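Local coordinates for flavin adenine dinucleotide synthase (Saccharomyces cerevisiae, PDB 2WSI), which transfers the adenylyl group of ATP to flavin mononucleotide, forming the coenzyme FAD and releasing diphosphate, at residues Asp65-Leu70 / Glu211-Leu216; Leu69-Leu74 / Trp203-Tyr208; Arg149-Ile152 / Glu157-Ala160; Phe119-Ser124 / Leu131-Arg136; Leu175-Arg180 / Pro193-Asp198. All blocks are in the same frame, centred on the assembly; numbering follows the deposited sequence.

Interaction 1: residues Asp65-Leu70 / Glu211-Leu216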
# COMPACT_ATOMS: atom_id res chain seq x y z
N ASP A 65 -1.64 -0.51 -2.86
CA ASP A 65 -1.54 -1.78 -2.16
C ASP A 65 -0.50 -1.69 -1.04
O ASP A 65 -0.76 -2.09 0.11
CB ASP A 65 -1.12 -2.89 -3.11
CG ASP A 65 -2.22 -3.32 -4.08
OD1 ASP A 65 -3.38 -2.89 -3.92
OD2 ASP A 65 -1.93 -4.09 -5.01
N CYS A 66 0.70 -1.20 -1.33
CA CYS A 66 1.66 -1.19 -0.22
C CYS A 66 1.36 -0.08 0.78
O CYS A 66 1.70 -0.21 1.97
CB CYS A 66 3.11 -1.18 -0.68
SG CYS A 66 3.42 0.14 -1.65
N GLN A 67 0.65 0.96 0.36
CA GLN A 67 0.14 1.95 1.32
C GLN A 67 -0.92 1.36 2.28
O GLN A 67 -0.87 1.61 3.50
CB GLN A 67 -0.49 3.16 0.64
CG GLN A 67 -0.69 4.28 1.70
CD GLN A 67 -1.25 5.56 1.13
OE1 GLN A 67 -1.65 5.62 -0.03
NE2 GLN A 67 -1.32 6.59 1.97
N VAL A 68 -1.88 0.60 1.76
CA VAL A 68 -2.84 -0.04 2.65
C VAL A 68 -2.09 -0.94 3.62
O VAL A 68 -2.34 -0.91 4.83
CB VAL A 68 -3.92 -0.85 1.88
CG1 VAL A 68 -4.64 -1.83 2.83
CG2 VAL A 68 -4.91 0.11 1.24
N LEU A 69 -1.15 -1.73 3.10
CA LEU A 69 -0.36 -2.62 3.95
C LEU A 69 0.43 -1.85 4.99
O LEU A 69 0.48 -2.23 6.17
CB LEU A 69 0.57 -3.50 3.13
CG LEU A 69 1.31 -4.57 3.94
CD1 LEU A 69 0.36 -5.32 4.89
CD2 LEU A 69 2.11 -5.51 3.05
N LEU A 70 1.04 -0.75 4.57
CA LEU A 70 1.80 0.06 5.51
C LEU A 70 0.92 0.60 6.64
O LEU A 70 1.31 0.56 7.81
CB LEU A 70 2.48 1.23 4.77
CG LEU A 70 3.27 2.14 5.70
CD1 LEU A 70 4.32 1.35 6.49
CD2 LEU A 70 3.94 3.27 4.89
N GLU A 211 -6.36 8.98 4.49
CA GLU A 211 -4.92 9.24 4.26
C GLU A 211 -4.68 9.73 2.83
O GLU A 211 -5.46 9.44 1.93
CB GLU A 211 -4.11 7.97 4.55
CG GLU A 211 -4.00 7.66 6.04
CD GLU A 211 -3.13 8.70 6.75
OE1 GLU A 211 -1.90 8.71 6.51
OE2 GLU A 211 -3.67 9.54 7.50
N PRO A 212 -3.60 10.48 2.61
CA PRO A 212 -3.36 10.97 1.25
C PRO A 212 -2.97 9.81 0.36
O PRO A 212 -2.26 8.93 0.79
CB PRO A 212 -2.16 11.93 1.43
CG PRO A 212 -1.46 11.47 2.70
CD PRO A 212 -2.49 10.80 3.55
N ILE A 213 -3.43 9.80 -0.87
CA ILE A 213 -3.13 8.70 -1.78
C ILE A 213 -2.53 9.26 -3.07
O ILE A 213 -2.76 10.41 -3.43
CB ILE A 213 -4.37 7.86 -2.11
CG1 ILE A 213 -5.33 8.64 -3.00
CG2 ILE A 213 -5.09 7.43 -0.85
CD1 ILE A 213 -6.47 7.77 -3.53
N CYS A 214 -1.75 8.44 -3.75
CA CYS A 214 -1.01 8.93 -4.89
C CYS A 214 -1.97 9.61 -5.86
O CYS A 214 -2.99 9.04 -6.23
CB CYS A 214 -0.28 7.78 -5.60
SG CYS A 214 0.76 8.44 -6.95
N GLY A 215 -1.64 10.82 -6.30
CA GLY A 215 -2.55 11.58 -7.14
C GLY A 215 -2.81 10.91 -8.49
O GLY A 215 -3.83 11.18 -9.10
N LEU A 216 -1.92 10.02 -8.94
CA LEU A 216 -2.20 9.30 -10.19
C LEU A 216 -3.56 8.59 -10.17
O LEU A 216 -4.23 8.50 -11.20
CB LEU A 216 -1.09 8.29 -10.50
CG LEU A 216 0.33 8.87 -10.60
CD1 LEU A 216 1.31 7.79 -10.99
CD2 LEU A 216 0.39 10.04 -11.59
O HOH W 1 -1.21 5.67 -2.85

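Interaction 2: residues Leu69-Leu74 / Trp203-Tyr208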
# COMPACT_ATOMS: atom_id res chain seq x y z
N LEU A 69 -1.15 -1.73 3.10
CA LEU A 69 -0.36 -2.62 3.95
C LEU A 69 0.43 -1.85 4.99
O LEU A 69 0.48 -2.23 6.17
CB LEU A 69 0.57 -3.50 3.13
CG LEU A 69 1.31 -4.57 3.94
CD1 LEU A 69 0.36 -5.32 4.89
CD2 LEU A 69 2.11 -5.51 3.05
N LEU A 70 1.04 -0.75 4.57
CA LEU A 70 1.80 0.06 5.51
C LEU A 70 0.92 0.60 6.64
O LEU A 70 1.31 0.56 7.81
CB LEU A 70 2.48 1.23 4.77
CG LEU A 70 3.27 2.14 5.70
CD1 LEU A 70 4.32 1.35 6.49
CD2 LEU A 70 3.94 3.27 4.89
N LEU A 71 -0.29 1.06 6.32
CA LEU A 71 -1.22 1.49 7.37
C LEU A 71 -1.54 0.32 8.31
O LEU A 71 -1.51 0.50 9.52
CB LEU A 71 -2.52 2.07 6.80
CG LEU A 71 -2.42 3.28 5.88
CD1 LEU A 71 -3.82 3.65 5.37
CD2 LEU A 71 -1.76 4.46 6.58
N LEU A 72 -1.84 -0.86 7.77
CA LEU A 72 -2.11 -2.04 8.62
C LEU A 72 -0.89 -2.45 9.46
O LEU A 72 -1.01 -2.83 10.63
CB LEU A 72 -2.58 -3.23 7.76
CG LEU A 72 -3.87 -2.92 7.01
CD1 LEU A 72 -4.12 -4.04 6.00
CD2 LEU A 72 -5.03 -2.76 8.00
N TYR A 73 0.28 -2.34 8.86
CA TYR A 73 1.53 -2.72 9.50
C TYR A 73 1.78 -1.80 10.69
O TYR A 73 2.14 -2.26 11.78
CB TYR A 73 2.65 -2.56 8.48
CG TYR A 73 3.98 -3.17 8.87
CD1 TYR A 73 4.23 -4.53 8.65
CD2 TYR A 73 4.99 -2.41 9.42
CE1 TYR A 73 5.43 -5.10 8.95
CE2 TYR A 73 6.24 -2.97 9.75
CZ TYR A 73 6.44 -4.34 9.50
OH TYR A 73 7.64 -4.96 9.78
N LEU A 74 1.57 -0.50 10.49
CA LEU A 74 1.76 0.48 11.56
C LEU A 74 0.74 0.25 12.66
O LEU A 74 1.07 0.35 13.84
CB LEU A 74 1.63 1.92 11.02
CG LEU A 74 2.86 2.32 10.18
CD1 LEU A 74 2.59 3.55 9.36
CD2 LEU A 74 4.08 2.49 11.09
N TRP A 203 -9.82 -0.20 -1.99
CA TRP A 203 -10.38 1.14 -2.07
C TRP A 203 -11.24 1.48 -0.84
O TRP A 203 -11.22 2.61 -0.35
CB TRP A 203 -11.27 1.32 -3.30
CG TRP A 203 -10.60 1.27 -4.65
CD1 TRP A 203 -11.00 0.52 -5.72
CD2 TRP A 203 -9.47 2.04 -5.10
NE1 TRP A 203 -10.17 0.76 -6.80
CE2 TRP A 203 -9.23 1.69 -6.45
CE3 TRP A 203 -8.64 2.98 -4.51
CZ2 TRP A 203 -8.19 2.25 -7.20
CZ3 TRP A 203 -7.59 3.54 -5.27
CH2 TRP A 203 -7.38 3.15 -6.59
N SER A 204 -12.02 0.52 -0.37
CA SER A 204 -12.90 0.80 0.76
C SER A 204 -12.07 1.22 1.96
O SER A 204 -12.40 2.20 2.61
CB SER A 204 -13.74 -0.41 1.15
OG SER A 204 -14.43 -0.12 2.34
N PHE A 205 -11.00 0.48 2.25
CA PHE A 205 -10.16 0.83 3.40
C PHE A 205 -9.37 2.12 3.16
O PHE A 205 -9.31 3.00 4.02
CB PHE A 205 -9.21 -0.33 3.75
CG PHE A 205 -8.40 -0.07 4.98
CD1 PHE A 205 -8.98 -0.14 6.24
CD2 PHE A 205 -7.06 0.30 4.89
CE1 PHE A 205 -8.25 0.10 7.39
CE2 PHE A 205 -6.31 0.55 6.03
CZ PHE A 205 -6.91 0.44 7.29
N LEU A 206 -8.78 2.27 1.98
CA LEU A 206 -7.89 3.42 1.74
C LEU A 206 -8.70 4.73 1.71
O LEU A 206 -8.27 5.72 2.26
CB LEU A 206 -7.07 3.20 0.47
CG LEU A 206 -5.96 4.21 0.17
CD1 LEU A 206 -5.02 4.29 1.38
CD2 LEU A 206 -5.23 3.81 -1.09
N LEU A 207 -9.90 4.71 1.14
CA LEU A 207 -10.75 5.90 1.14
C LEU A 207 -11.27 6.20 2.53
O LEU A 207 -11.27 7.35 2.96
CB LEU A 207 -11.94 5.74 0.17
CG LEU A 207 -11.56 5.80 -1.30
CD1 LEU A 207 -12.76 5.41 -2.21
CD2 LEU A 207 -10.99 7.19 -1.66
N TYR A 208 -11.73 5.17 3.25
CA TYR A 208 -12.11 5.37 4.65
C TYR A 208 -11.00 5.99 5.52
O TYR A 208 -11.30 6.77 6.44
CB TYR A 208 -12.56 4.08 5.32
CG TYR A 208 -13.05 4.36 6.75
CD1 TYR A 208 -14.31 4.92 6.96
CD2 TYR A 208 -12.25 4.08 7.86
CE1 TYR A 208 -14.78 5.20 8.25
CE2 TYR A 208 -12.71 4.36 9.18
CZ TYR A 208 -13.99 4.91 9.34
OH TYR A 208 -14.50 5.19 10.58

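Interaction 3: residues Arg149-Ile152 / Glu157-Ala160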
# COMPACT_ATOMS: atom_id res chain seq x y z
N ARG A 149 19.24 -7.62 -4.59
CA ARG A 149 20.50 -8.29 -4.28
C ARG A 149 21.47 -7.25 -3.76
O ARG A 149 22.16 -7.49 -2.77
CB ARG A 149 21.09 -9.02 -5.49
CG ARG A 149 22.27 -9.90 -5.12
CD ARG A 149 22.86 -10.60 -6.34
NE ARG A 149 21.81 -10.93 -7.30
CZ ARG A 149 21.02 -11.99 -7.21
NH1 ARG A 149 21.16 -12.85 -6.20
NH2 ARG A 149 20.09 -12.20 -8.13
N ASP A 150 21.50 -6.08 -4.40
CA ASP A 150 22.40 -5.00 -3.97
C ASP A 150 22.00 -4.53 -2.58
O ASP A 150 22.86 -4.28 -1.75
CB ASP A 150 22.37 -3.82 -4.93
CG ASP A 150 22.95 -4.15 -6.30
OD1 ASP A 150 23.67 -5.16 -6.42
OD2 ASP A 150 22.67 -3.38 -7.25
N PHE A 151 20.69 -4.43 -2.33
CA PHE A 151 20.18 -3.96 -1.04
C PHE A 151 20.66 -4.88 0.08
O PHE A 151 21.17 -4.42 1.10
CB PHE A 151 18.64 -3.87 -1.06
CG PHE A 151 18.02 -3.56 0.30
CD1 PHE A 151 18.17 -2.31 0.88
CD2 PHE A 151 17.30 -4.53 0.99
CE1 PHE A 151 17.62 -2.02 2.12
CE2 PHE A 151 16.74 -4.24 2.23
CZ PHE A 151 16.90 -2.97 2.79
N ILE A 152 20.49 -6.19 -0.13
CA ILE A 152 20.85 -7.22 0.85
C ILE A 152 22.34 -7.24 1.07
O ILE A 152 22.82 -7.55 2.17
CB ILE A 152 20.40 -8.63 0.35
CG1 ILE A 152 18.87 -8.75 0.33
CG2 ILE A 152 20.99 -9.74 1.22
CD1 ILE A 152 18.20 -8.38 1.64
N GLU A 157 21.98 -7.92 7.46
CA GLU A 157 21.15 -8.27 8.61
C GLU A 157 19.67 -8.46 8.20
O GLU A 157 18.86 -8.98 8.97
CB GLU A 157 21.27 -7.18 9.70
CG GLU A 157 20.63 -5.81 9.31
CD GLU A 157 21.60 -4.82 8.64
OE1 GLU A 157 22.58 -5.25 7.98
OE2 GLU A 157 21.37 -3.60 8.77
N THR A 158 19.31 -8.04 6.99
CA THR A 158 17.91 -8.11 6.56
C THR A 158 17.50 -9.58 6.44
O THR A 158 18.08 -10.33 5.66
CB THR A 158 17.71 -7.46 5.17
OG1 THR A 158 18.13 -6.09 5.20
CG2 THR A 158 16.24 -7.55 4.76
N GLU A 159 16.51 -9.99 7.22
CA GLU A 159 16.07 -11.39 7.19
C GLU A 159 14.76 -11.57 6.41
O GLU A 159 14.45 -12.66 5.91
CB GLU A 159 15.93 -11.93 8.63
CG GLU A 159 17.28 -11.92 9.37
CD GLU A 159 17.23 -12.62 10.72
OE1 GLU A 159 16.30 -13.44 10.93
OE2 GLU A 159 18.12 -12.35 11.57
N ALA A 160 14.00 -10.50 6.30
CA ALA A 160 12.64 -10.60 5.70
C ALA A 160 12.24 -9.24 5.14
O ALA A 160 12.71 -8.21 5.62
CB ALA A 160 11.64 -11.04 6.76

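Interaction 4: residues Phe119-Ser124 / Leu131-Arg136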
# COMPACT_ATOMS: atom_id res chain seq x y z
N PHE A 119 5.36 11.50 -3.90
CA PHE A 119 4.48 10.88 -2.92
C PHE A 119 5.24 9.96 -1.95
O PHE A 119 4.95 9.92 -0.75
CB PHE A 119 3.39 10.06 -3.64
CG PHE A 119 2.35 9.52 -2.71
CD1 PHE A 119 1.45 10.37 -2.09
CD2 PHE A 119 2.28 8.17 -2.44
CE1 PHE A 119 0.48 9.87 -1.24
CE2 PHE A 119 1.33 7.68 -1.59
CZ PHE A 119 0.43 8.53 -0.99
N VAL A 120 6.21 9.21 -2.47
CA VAL A 120 7.01 8.34 -1.60
C VAL A 120 7.76 9.15 -0.57
O VAL A 120 7.80 8.82 0.62
CB VAL A 120 8.00 7.48 -2.41
CG1 VAL A 120 8.94 6.75 -1.48
CG2 VAL A 120 7.22 6.45 -3.30
N LEU A 121 8.39 10.23 -1.02
CA LEU A 121 9.13 11.12 -0.11
C LEU A 121 8.20 11.76 0.93
O LEU A 121 8.51 11.75 2.11
CB LEU A 121 9.86 12.22 -0.91
CG LEU A 121 10.93 11.79 -1.91
CD1 LEU A 121 11.67 13.05 -2.47
CD2 LEU A 121 11.95 10.83 -1.33
N GLU A 122 7.06 12.30 0.50
CA GLU A 122 6.14 12.92 1.45
C GLU A 122 5.60 11.91 2.46
O GLU A 122 5.50 12.20 3.65
CB GLU A 122 4.96 13.60 0.74
CG GLU A 122 5.32 14.88 -0.02
CD GLU A 122 5.58 16.06 0.91
OE1 GLU A 122 5.31 15.96 2.13
OE2 GLU A 122 6.07 17.10 0.42
N THR A 123 5.25 10.71 2.00
CA THR A 123 4.64 9.77 2.93
C THR A 123 5.72 9.13 3.79
O THR A 123 5.45 8.68 4.90
CB THR A 123 3.72 8.74 2.23
OG1 THR A 123 4.45 8.01 1.25
CG2 THR A 123 2.53 9.42 1.58
N SER A 124 6.96 9.09 3.30
CA SER A 124 8.08 8.65 4.15
C SER A 124 8.20 9.58 5.35
O SER A 124 8.53 9.15 6.45
CB SER A 124 9.39 8.66 3.36
OG SER A 124 9.46 7.52 2.51
N LEU A 131 14.12 5.60 4.82
CA LEU A 131 14.06 5.13 3.45
C LEU A 131 15.42 4.85 2.83
O LEU A 131 16.25 5.75 2.70
CB LEU A 131 13.34 6.19 2.63
CG LEU A 131 12.97 5.76 1.21
CD1 LEU A 131 11.78 4.78 1.27
CD2 LEU A 131 12.63 6.99 0.42
N TYR A 132 15.66 3.60 2.47
CA TYR A 132 16.70 3.31 1.49
C TYR A 132 16.05 3.49 0.13
O TYR A 132 15.03 2.85 -0.15
CB TYR A 132 17.17 1.88 1.63
CG TYR A 132 18.06 1.39 0.50
CD1 TYR A 132 19.44 1.55 0.55
CD2 TYR A 132 17.51 0.73 -0.60
CE1 TYR A 132 20.25 1.07 -0.50
CE2 TYR A 132 18.30 0.24 -1.63
CZ TYR A 132 19.67 0.41 -1.58
OH TYR A 132 20.41 -0.10 -2.62
N GLU A 133 16.63 4.37 -0.70
CA GLU A 133 16.19 4.50 -2.09
C GLU A 133 17.34 4.21 -3.07
O GLU A 133 18.34 4.93 -3.08
CB GLU A 133 15.64 5.91 -2.37
CG GLU A 133 15.23 6.10 -3.84
CD GLU A 133 14.53 7.43 -4.11
OE1 GLU A 133 14.51 8.31 -3.23
OE2 GLU A 133 14.00 7.60 -5.23
N SER A 134 17.19 3.17 -3.88
CA SER A 134 18.16 2.85 -4.91
C SER A 134 18.37 4.05 -5.83
O SER A 134 17.55 4.95 -5.88
CB SER A 134 17.70 1.66 -5.75
OG SER A 134 16.62 2.03 -6.58
N GLN A 135 19.47 4.04 -6.56
CA GLN A 135 19.82 5.13 -7.47
C GLN A 135 19.23 4.82 -8.84
O GLN A 135 19.44 3.73 -9.37
CB GLN A 135 21.35 5.25 -7.57
CG GLN A 135 22.10 4.95 -6.27
CD GLN A 135 22.48 3.48 -6.09
OE1 GLN A 135 21.62 2.61 -5.82
NE2 GLN A 135 23.78 3.19 -6.22
N ARG A 136 18.46 5.74 -9.42
CA ARG A 136 17.70 5.38 -10.63
C ARG A 136 18.62 5.00 -11.79
O ARG A 136 18.38 3.99 -12.46
CB ARG A 136 16.73 6.49 -11.07
CG ARG A 136 17.39 7.76 -11.57
CD ARG A 136 16.38 8.90 -11.61
NE ARG A 136 16.31 9.60 -10.34
CZ ARG A 136 16.99 10.71 -10.05
NH1 ARG A 136 17.80 11.26 -10.96
NH2 ARG A 136 16.87 11.28 -8.86

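Interaction 5: residues Leu175-Arg180 / Pro193-Asp198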
# COMPACT_ATOMS: atom_id res chain seq x y z
N LEU A 175 1.47 -18.07 -4.20
CA LEU A 175 2.05 -17.17 -3.22
C LEU A 175 1.54 -17.60 -1.86
O LEU A 175 0.41 -18.08 -1.74
CB LEU A 175 1.66 -15.70 -3.53
CG LEU A 175 2.25 -15.08 -4.81
CD1 LEU A 175 1.69 -13.67 -5.08
CD2 LEU A 175 3.75 -15.02 -4.78
N LYS A 176 2.38 -17.44 -0.84
CA LYS A 176 2.01 -17.72 0.54
C LYS A 176 2.33 -16.49 1.40
O LYS A 176 3.22 -15.71 1.05
CB LYS A 176 2.82 -18.91 1.06
CG LYS A 176 2.55 -20.23 0.34
CD LYS A 176 3.78 -21.14 0.32
CE LYS A 176 4.43 -21.30 1.72
NZ LYS A 176 3.81 -22.40 2.49
N PRO A 177 1.64 -16.34 2.54
CA PRO A 177 1.89 -15.21 3.46
C PRO A 177 3.32 -15.19 4.00
O PRO A 177 3.89 -14.12 4.22
CB PRO A 177 0.92 -15.45 4.63
CG PRO A 177 -0.18 -16.38 4.04
CD PRO A 177 0.48 -17.16 2.93
N ILE A 178 3.89 -16.35 4.27
CA ILE A 178 5.31 -16.38 4.67
C ILE A 178 6.00 -17.36 3.74
O ILE A 178 5.67 -18.54 3.73
CB ILE A 178 5.47 -16.77 6.15
CG1 ILE A 178 4.76 -15.74 7.06
CG2 ILE A 178 6.95 -16.85 6.50
CD1 ILE A 178 4.89 -16.06 8.56
N GLN A 179 6.96 -16.89 2.95
CA GLN A 179 7.47 -17.67 1.84
C GLN A 179 8.92 -17.29 1.51
O GLN A 179 9.24 -16.11 1.40
CB GLN A 179 6.58 -17.41 0.60
CG GLN A 179 6.84 -18.29 -0.57
CD GLN A 179 5.85 -18.06 -1.69
OE1 GLN A 179 5.24 -17.00 -1.78
NE2 GLN A 179 5.68 -19.06 -2.55
N ARG A 180 9.78 -18.28 1.34
CA ARG A 180 11.15 -18.03 0.88
C ARG A 180 11.16 -17.48 -0.53
O ARG A 180 10.24 -17.72 -1.29
CB ARG A 180 11.97 -19.32 0.93
CG ARG A 180 12.42 -19.69 2.34
CD ARG A 180 13.48 -18.70 2.85
NE ARG A 180 13.71 -18.87 4.28
CZ ARG A 180 14.46 -18.07 5.04
NH1 ARG A 180 15.07 -17.02 4.51
NH2 ARG A 180 14.59 -18.31 6.34
N PRO A 193 1.37 -10.40 3.63
CA PRO A 193 0.13 -10.55 4.40
C PRO A 193 -1.09 -9.88 3.76
O PRO A 193 -2.16 -9.97 4.35
CB PRO A 193 0.45 -9.85 5.73
CG PRO A 193 1.77 -9.08 5.50
CD PRO A 193 2.20 -9.27 4.09
N LEU A 194 -0.93 -9.24 2.60
CA LEU A 194 -2.06 -8.63 1.88
C LEU A 194 -2.62 -9.55 0.80
O LEU A 194 -3.47 -9.15 -0.00
CB LEU A 194 -1.60 -7.30 1.22
CG LEU A 194 -2.69 -6.23 1.16
CD1 LEU A 194 -3.04 -5.74 2.53
CD2 LEU A 194 -2.29 -5.04 0.27
N LEU A 195 -2.13 -10.79 0.74
CA LEU A 195 -2.41 -11.62 -0.42
C LEU A 195 -3.89 -11.87 -0.71
O LEU A 195 -4.25 -12.06 -1.85
CB LEU A 195 -1.73 -12.98 -0.28
CG LEU A 195 -0.25 -13.01 -0.64
CD1 LEU A 195 0.29 -14.43 -0.40
CD2 LEU A 195 -0.02 -12.56 -2.11
N HIS A 196 -4.74 -11.87 0.31
CA HIS A 196 -6.16 -12.18 0.09
C HIS A 196 -7.04 -10.94 -0.08
O HIS A 196 -8.27 -11.04 -0.16
CB HIS A 196 -6.69 -13.05 1.24
CG HIS A 196 -5.86 -14.27 1.49
ND1 HIS A 196 -5.62 -15.21 0.50
CD2 HIS A 196 -5.15 -14.67 2.57
CE1 HIS A 196 -4.83 -16.15 0.98
NE2 HIS A 196 -4.54 -15.86 2.24
N TRP A 197 -6.43 -9.76 -0.16
CA TRP A 197 -7.21 -8.55 -0.40
C TRP A 197 -7.67 -8.43 -1.85
O TRP A 197 -6.89 -8.63 -2.79
CB TRP A 197 -6.35 -7.31 -0.02
CG TRP A 197 -6.36 -7.09 1.43
CD1 TRP A 197 -5.85 -7.92 2.40
CD2 TRP A 197 -6.87 -5.94 2.12
NE1 TRP A 197 -6.03 -7.36 3.65
CE2 TRP A 197 -6.64 -6.14 3.50
CE3 TRP A 197 -7.47 -4.74 1.69
CZ2 TRP A 197 -7.04 -5.22 4.44
CZ3 TRP A 197 -7.85 -3.84 2.63
CH2 TRP A 197 -7.62 -4.07 4.00
N ASP A 198 -8.92 -8.07 -2.05
CA ASP A 198 -9.33 -7.75 -3.41
C ASP A 198 -9.47 -6.26 -3.61
O ASP A 198 -9.28 -5.45 -2.67
CB ASP A 198 -10.61 -8.51 -3.83
CG ASP A 198 -11.84 -8.09 -3.06
OD1 ASP A 198 -11.95 -6.92 -2.61
OD2 ASP A 198 -12.72 -8.97 -2.89

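Interaction 1: residues Asp65-Leu70 / Glu211-Leu216
The amide of Gln67 is gripped at both of its ends. Its NE2 donates to the carbonyl O of Pro212 at 2.8 Å, with an N-H...O angle of 169° and the acceptor almost exactly in the amide plane. The donor lies nearly along the C=O axis (164°). On the other branch, Gln67 OE1 accepts from a water at 2.9 Å, and that water in turn accepts from Cys214 N at 3.0 Å. One side chain of helix 64-87 thus reads two backbone groups of the irregular 211-216 segment, one directly and one through solvent. The reach comes from an extended chain, with CG anti to the backbone N (chi1 -167°). Carbon atoms also flank the amide: Gln67 OE1 lies 4.0 Å from Ile213 CG2, and Glu211 CB borders NE2. Tyr127 OH joins the site, hydrogen-bonded to both Gln67 NE2 and Glu211 OE1, while Arg126 forms a salt bridge with Glu211. Replacing Gln67 with a leucine would probably leave the Pro212 carbonyl without this donor and the bridging water without its acceptor. The preceding residue, Cys66, touches the bound FAD, so this helix start lies beside the nucleotide pocket. In this buried contact, the amide's paired donor and acceptor answer a backbone carbonyl and, by way of water, a backbone N-H, tying the helix to an irregular segment.

Interaction 2: residues Leu69-Leu74 / Trp203-Tyr208
Leu71, Leu72, Phe205 and Leu206 form a helix-helix contact within the alpha/beta fold of the PAPS reductase family, where helix 64-87 meets helix 199-209. Over these short segments the axes come no nearer than 11.3 Å and cross at 69°, a wide separation that is spanned by long side chains from both helices. Aromatic-aliphatic packing carries most of the contact. The Phe205 ring projects between two successive leucines: its CE2 lies 4.0 Å from Leu71 CD1, and its CZ touches Leu72 CD2. Both methyls meet the ring at a slant, and neither is squarely over a face or at an edge. Phe205 reaches them because its CG stands anti to the backbone N (chi1 -175°), which carries the ring across the gap. Purely aliphatic packing is the smaller share, with Leu71 CD1 also meeting a methyl of Leu206, so that this single branch serves two residues of the partner helix. The neighbourhood continues the same chemistry: Tyr17 of helix 3-18 meets the Phe205 ring edge-to-face, Ile34 of helix 25-45 packs on it, and Cys10 packs on Leu71. All four residues are buried, and the contact across these segments is made by carbon alone. Its closest approach is that of Leu72 CD2 to Phe205 CZ, at 3.8 Å.

Interaction 3: residues Arg149-Ile152 / Glu157-Ala160
This is a local packing contact at the periphery of the fold, where helix 144-154 is followed by the loop leading into strand 160-162; the centre of the contact lies about 21 Å from that of the chain. Thr158 turns back toward the helix and sets its branched side chain against Phe151 and Ile152. Thr158 CB and CG2 lie 3.7 and 3.8 Å from Ile152 CD1, while Thr158 OG1 is 3.8 Å from Phe151 CE2, an oblique approach to the ring; CG2 borders the same ring atom more distantly. Both helix side chains cross the threonine at about a right angle. The Ile152 methyl is brought over by two bends, chi1 at -68° and chi2 at -53°, which fold CD1 round toward the loop. The polar partner of Thr158 OG1 is the carbonyl of Tyr155, in the link between the two segments, while the Phe151 ring meets those of Tyr132 and Tyr155. The Phe151 side chain is about 5 Å from that of the FAD-binding Ile107 and about 8 Å from the FAD. The threonine thus plays two parts: its hydroxyl is spent on the backbone of that link, and its carbons pack against the helix.

Interaction 4: residues Phe119-Ser124 / Leu131-Arg136
Val120 begins the contact, its CG1 resting 4.2 Å from Leu131 CD2, the side chains crossing at about a right angle. Leu121, next on helix 114-126, sends CD2 to the same Leu131 methyl at 4.3 Å, and the same Leu121 CD2 lies 4.1 Å from Glu133 OE1. Thr123 faces elsewhere: its OG1 bonds to the Phe119 carbonyl and also pairs with Tyr60 OH, and its CG2 lies over a face of the Phe119 ring. Ser124, one helical turn after Val120, comes last. Its OG is nearest to Leu131, with both CD1 and CD2 3.8 Å away, yet its hydrogen bond goes to Val120 O at 2.8 Å. That carbonyl also accepts from Ser124 N, the two donors arriving from opposite faces of its plane. The first torsion (chi1 -77°) sets OG beside the backbone N, from where it reaches Val120 O from above the carbonyl plane. Putting a glycine at Ser124 would probably open a gap beside both Leu131 methyls and cost the Val120 carbonyl its second donor. The helix runs nearly antiparallel to strand 131-133, at 161°, as in the right-handed beta-alpha-beta crossover joining strand 102-106 through helix 114-126 to edge strand 129-133.

Interaction 5: residues Leu175-Arg180 / Pro193-Asp198
The two backbones come closest at Pro177 and Pro193, whose CA atoms are 5.1 Å apart, and the second then folds through a type I beta turn from Leu194 to Trp197 closed by Trp197 N to Leu194 O at 3.0 Å. Leu195, within that turn, carries the contact by pointing its side chain at the 175-180 segment. Its CD2 packs 3.6 Å from Leu175 CD1, the two leucines crossing at about a right angle. Its CD1 is pressed against backbone, 3.4 Å from Lys176 C; the Pro177 ring borders the same methyl, with its CD 4.3 Å from Leu195 CD1. Pairing of main chains appears just alongside, between Pro177 and Gln192 and between Gln179 and Arg190. The bend before strand 178-180 is pinned from within: Lys176 N donates to Gln179 OE1 at 3.0 Å, arriving well above the plane of that amide carbonyl. Ile165 packs on both Leu175 and Leu195. The side chain of Leu175 lies about 5 Å from the bound FAD and about 4 Å from that of the FAD-binding Arg190, which is consistent with a place just behind the residues that line the FAD site, beside the antiparallel edge strand of the mixed sheet.

Interactions 1 and 2 lie nearest the centre and use successive turns of helix 64-87, yet differ in chemistry: an amide and a water serve backbone groups in the first, whereas the second is carbon throughout. They meet where Ile213 packs on Leu206. Interaction 5 reaches the same helix through Leu194 and Trp197, the latter touching Val68, Leu72 and Phe205. Interaction 4, partly buried, connects to interaction 1 through Phe119 and to interaction 3 through Tyr132, which packs on Phe151. Interaction 3 is the most peripheral, though its touching residues are largely buried. Interactions 4 and 5 attend opposite outer strands of one sheet, and both are mainly apolar at partly exposed margins.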